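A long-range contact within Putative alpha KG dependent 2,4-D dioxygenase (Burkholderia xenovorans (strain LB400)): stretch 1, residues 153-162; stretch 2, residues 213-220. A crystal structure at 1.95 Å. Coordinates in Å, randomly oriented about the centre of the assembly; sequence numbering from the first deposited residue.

Stretch 1 (153-162) DMRAAYDKLP
Stretch 2, residues 213-220: GRKSLYLS

A short helix, residues 154-159, packs across a three-residue strand, 215-217, of the same chain. The two axes run almost at right angles, 96° between their N-to-C directions, and approach to 5.7 Å. The CA atoms nearest each other across the stretches are those of Arg155 and Ser216, 4.0 Å apart, so the first turn of the helix rests directly on the strand backbone. Helical torsions hold from Met154 (-74/-19) to Asp159 (-60/-35); Lys215, Ser216 and Leu217 are extended at -83/149, -157/160 and -89/131. Together the stretches bury 627 Å².

Leu217 gives up the most surface on the strand side, 98 Å². Its backbone N donates to Met154 O (3.2 Å, 159°), a carbonyl that also accepts from Tyr158 N at 3.1 Å within the helix and lies 3.3 Å from Ser216 CA in a CA-H...O contact. A second such contact, Arg155 CA to Lys215 O at 3.3 Å, accompanies the close backbone approach. The Leu217 side chain (m, t) leaves its CA sideways and enters an apolar pocket: its CD1 lies 4.1 Å from Leu161 CD1 and 4.4 Å from Ala157 CB, while its CD2 sits at the edge of the Tyr158 ring, 4.1 Å from CD1 of that tyrosine. Met154 (m, m, chi3 100°) extends this apolar surface, its SD lying 4.5 Å from Leu217 CB and 3.8 Å from CD1 of Leu219 (m, t). Met154 CB also comes within 3.1 Å of Leu217 O, a tight approach. The CA-to-CB bond of Tyr158 (t, chi2 84°) points toward the strand, CB lying 3.8 Å from Ser216 CA, and the tyrosine OH accepts a weak hydrogen bond from NZ of the extended Lys215 side chain (m, t, t, t) at 3.4 Å.

Arg214, covered over 93 Å², anchors the salt bridge between the stretches. Its side chain folds through three m rotamers, with chi4 at -78°, bringing NH2 to 2.8 Å from Asp159 OD2. Asp159 (m, chi2 -15°) starts sideways, but its carboxylate reaches the arginine and meets the guanidinium at its edge. Over one face of that guanidinium lies Arg155 CB, 3.4 Å from Arg214 NH2. The two arginines come close despite their like charge, Arg155 NH1 to Arg214 NH1 being 3.6 Å; each guanidinium also has a carboxylate partner, Asp153 for Arg155 and Asp159 for Arg214.

Asp153 (t, chi2 -21°) caps the helix: its OD1 accepts from Ala156 N (3.1 Å) and, weakly, from Arg155 N (2.8 Å). The same carboxylate binds the Arg155 side chain (m, t, m, chi4 173°), with NE to OD1 at 2.9 Å and a salt bridge from NH2 to OD2 at 2.8 Å. Two waters complete the network. Water 1 donates to Asp153 OD2 (2.7 Å) and accepts from Arg214 NH2 (2.9 Å); water 2 accepts from Arg214 NE (2.9 Å) and donates to Asp159 OD1 and Lys215 O, each at 2.7 Å.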

# COMPACT_ATOMS: atom_id res chain seq x y z
N ASP A 153 -13.47 5.96 3.34
CA ASP A 153 -14.27 7.16 3.05
C ASP A 153 -13.45 8.15 2.23
O ASP A 153 -12.54 8.80 2.76
CB ASP A 153 -14.75 7.78 4.35
CG ASP A 153 -15.78 8.91 4.13
OD1 ASP A 153 -15.83 9.48 3.01
OD2 ASP A 153 -16.52 9.21 5.10
N MET A 154 -13.76 8.27 0.93
CA MET A 154 -13.04 9.20 0.06
C MET A 154 -13.43 10.66 0.29
O MET A 154 -12.70 11.56 -0.16
CB MET A 154 -13.29 8.85 -1.41
CG MET A 154 -12.78 7.47 -1.83
SD MET A 154 -11.00 7.28 -1.58
CE MET A 154 -10.97 6.40 -0.06
N ARG A 155 -14.58 10.92 0.92
CA ARG A 155 -14.94 12.29 1.31
C ARG A 155 -14.07 12.75 2.47
O ARG A 155 -13.49 13.84 2.44
CB ARG A 155 -16.42 12.37 1.70
CG ARG A 155 -17.36 11.58 0.81
CD ARG A 155 -18.70 11.36 1.49
NE ARG A 155 -18.53 10.63 2.76
CZ ARG A 155 -19.50 10.40 3.64
NH1 ARG A 155 -20.74 10.84 3.41
NH2 ARG A 155 -19.24 9.72 4.76
N ALA A 156 -13.99 11.92 3.52
CA ALA A 156 -13.15 12.23 4.67
C ALA A 156 -11.69 12.38 4.25
O ALA A 156 -10.98 13.27 4.73
CB ALA A 156 -13.30 11.14 5.74
N ALA A 157 -11.23 11.51 3.35
CA ALA A 157 -9.86 11.60 2.88
C ALA A 157 -9.63 12.92 2.15
O ALA A 157 -8.60 13.57 2.34
CB ALA A 157 -9.52 10.42 1.97
N TYR A 158 -10.57 13.31 1.29
CA TYR A 158 -10.44 14.60 0.62
C TYR A 158 -10.41 15.73 1.63
O TYR A 158 -9.57 16.64 1.55
CB TYR A 158 -11.57 14.81 -0.40
CG TYR A 158 -11.50 16.16 -1.05
CD1 TYR A 158 -10.68 16.38 -2.14
CD2 TYR A 158 -12.23 17.23 -0.56
CE1 TYR A 158 -10.59 17.62 -2.74
CE2 TYR A 158 -12.16 18.47 -1.15
CZ TYR A 158 -11.34 18.66 -2.24
OH TYR A 158 -11.25 19.89 -2.83
N ASP A 159 -11.32 15.69 2.62
CA ASP A 159 -11.43 16.77 3.60
C ASP A 159 -10.14 16.94 4.38
O ASP A 159 -9.78 18.07 4.76
CB ASP A 159 -12.58 16.50 4.57
CG ASP A 159 -13.93 16.59 3.92
OD1 ASP A 159 -14.02 17.14 2.79
OD2 ASP A 159 -14.92 16.11 4.53
N LYS A 160 -9.43 15.85 4.65
CA LYS A 160 -8.28 15.90 5.55
C LYS A 160 -6.96 16.03 4.80
O LYS A 160 -5.91 16.01 5.43
CB LYS A 160 -8.28 14.66 6.44
CG LYS A 160 -9.38 14.62 7.49
CD LYS A 160 -9.44 15.86 8.38
CE LYS A 160 -10.46 15.69 9.52
NZ LYS A 160 -11.89 15.56 9.10
N LEU A 161 -6.97 16.17 3.47
CA LEU A 161 -5.72 16.24 2.72
C LEU A 161 -4.85 17.40 3.20
O LEU A 161 -5.37 18.48 3.53
CB LEU A 161 -5.98 16.40 1.22
CG LEU A 161 -6.35 15.19 0.37
CD1 LEU A 161 -6.69 15.65 -1.06
CD2 LEU A 161 -5.18 14.19 0.33
N PRO A 162 -3.53 17.21 3.29
CA PRO A 162 -2.63 18.34 3.49
C PRO A 162 -2.85 19.37 2.40
O PRO A 162 -3.20 19.04 1.27
CB PRO A 162 -1.23 17.72 3.37
CG PRO A 162 -1.40 16.27 3.39
CD PRO A 162 -2.85 15.91 3.39
N GLY A 213 -23.62 16.77 -1.77
CA GLY A 213 -22.70 17.82 -2.13
C GLY A 213 -21.26 17.61 -1.68
O GLY A 213 -20.42 18.49 -1.92
N ARG A 214 -20.95 16.48 -1.04
CA ARG A 214 -19.60 16.24 -0.53
C ARG A 214 -18.59 16.05 -1.65
O ARG A 214 -18.83 15.31 -2.61
CB ARG A 214 -19.58 15.01 0.37
CG ARG A 214 -20.39 15.13 1.67
CD ARG A 214 -19.74 16.04 2.72
NE ARG A 214 -18.44 15.55 3.19
CZ ARG A 214 -18.26 14.57 4.07
NH1 ARG A 214 -19.30 13.93 4.58
NH2 ARG A 214 -17.03 14.22 4.44
N LYS A 215 -17.42 16.68 -1.50
CA LYS A 215 -16.30 16.40 -2.38
C LYS A 215 -15.56 15.15 -1.91
O LYS A 215 -15.50 14.85 -0.71
CB LYS A 215 -15.33 17.58 -2.44
CG LYS A 215 -15.83 18.80 -3.23
CD LYS A 215 -14.62 19.65 -3.55
CE LYS A 215 -14.88 20.72 -4.57
NZ LYS A 215 -13.58 21.45 -4.77
N SER A 216 -14.98 14.43 -2.87
CA SER A 216 -14.30 13.18 -2.55
C SER A 216 -13.29 12.85 -3.64
O SER A 216 -13.38 13.35 -4.77
CB SER A 216 -15.30 12.01 -2.39
OG SER A 216 -15.90 11.67 -3.65
N LEU A 217 -12.33 11.99 -3.29
CA LEU A 217 -11.32 11.51 -4.22
C LEU A 217 -11.81 10.27 -4.96
O LEU A 217 -12.30 9.31 -4.34
CB LEU A 217 -10.01 11.20 -3.49
CG LEU A 217 -9.26 12.37 -2.85
CD1 LEU A 217 -8.09 11.92 -1.94
CD2 LEU A 217 -8.76 13.30 -3.95
N TYR A 218 -11.68 10.26 -6.29
CA TYR A 218 -12.05 9.09 -7.08
C TYR A 218 -10.86 8.14 -7.18
O TYR A 218 -10.31 7.88 -8.25
CB TYR A 218 -12.54 9.50 -8.47
CG TYR A 218 -13.41 8.47 -9.13
CD1 TYR A 218 -13.58 7.21 -8.57
CD2 TYR A 218 -14.09 8.76 -10.31
CE1 TYR A 218 -14.39 6.26 -9.16
CE2 TYR A 218 -14.91 7.81 -10.91
CZ TYR A 218 -15.06 6.57 -10.33
OH TYR A 218 -15.88 5.62 -10.91
N LEU A 219 -10.51 7.55 -6.04
CA LEU A 219 -9.41 6.59 -6.02
C LEU A 219 -9.93 5.20 -6.35
O LEU A 219 -11.09 4.87 -6.11
CB LEU A 219 -8.73 6.58 -4.64
CG LEU A 219 -8.16 7.93 -4.18
CD1 LEU A 219 -7.41 7.78 -2.86
CD2 LEU A 219 -7.27 8.54 -5.25
N SER A 220 -9.06 4.38 -6.94
CA SER A 220 -9.40 3.00 -7.24
C SER A 220 -8.14 2.31 -7.72
O SER A 220 -7.31 2.93 -8.39
CB SER A 220 -10.50 2.91 -8.31
OG SER A 220 -10.92 1.58 -8.50
O HOH W 1 -16.79 11.76 6.02
O HOH W 2 -16.24 16.34 1.44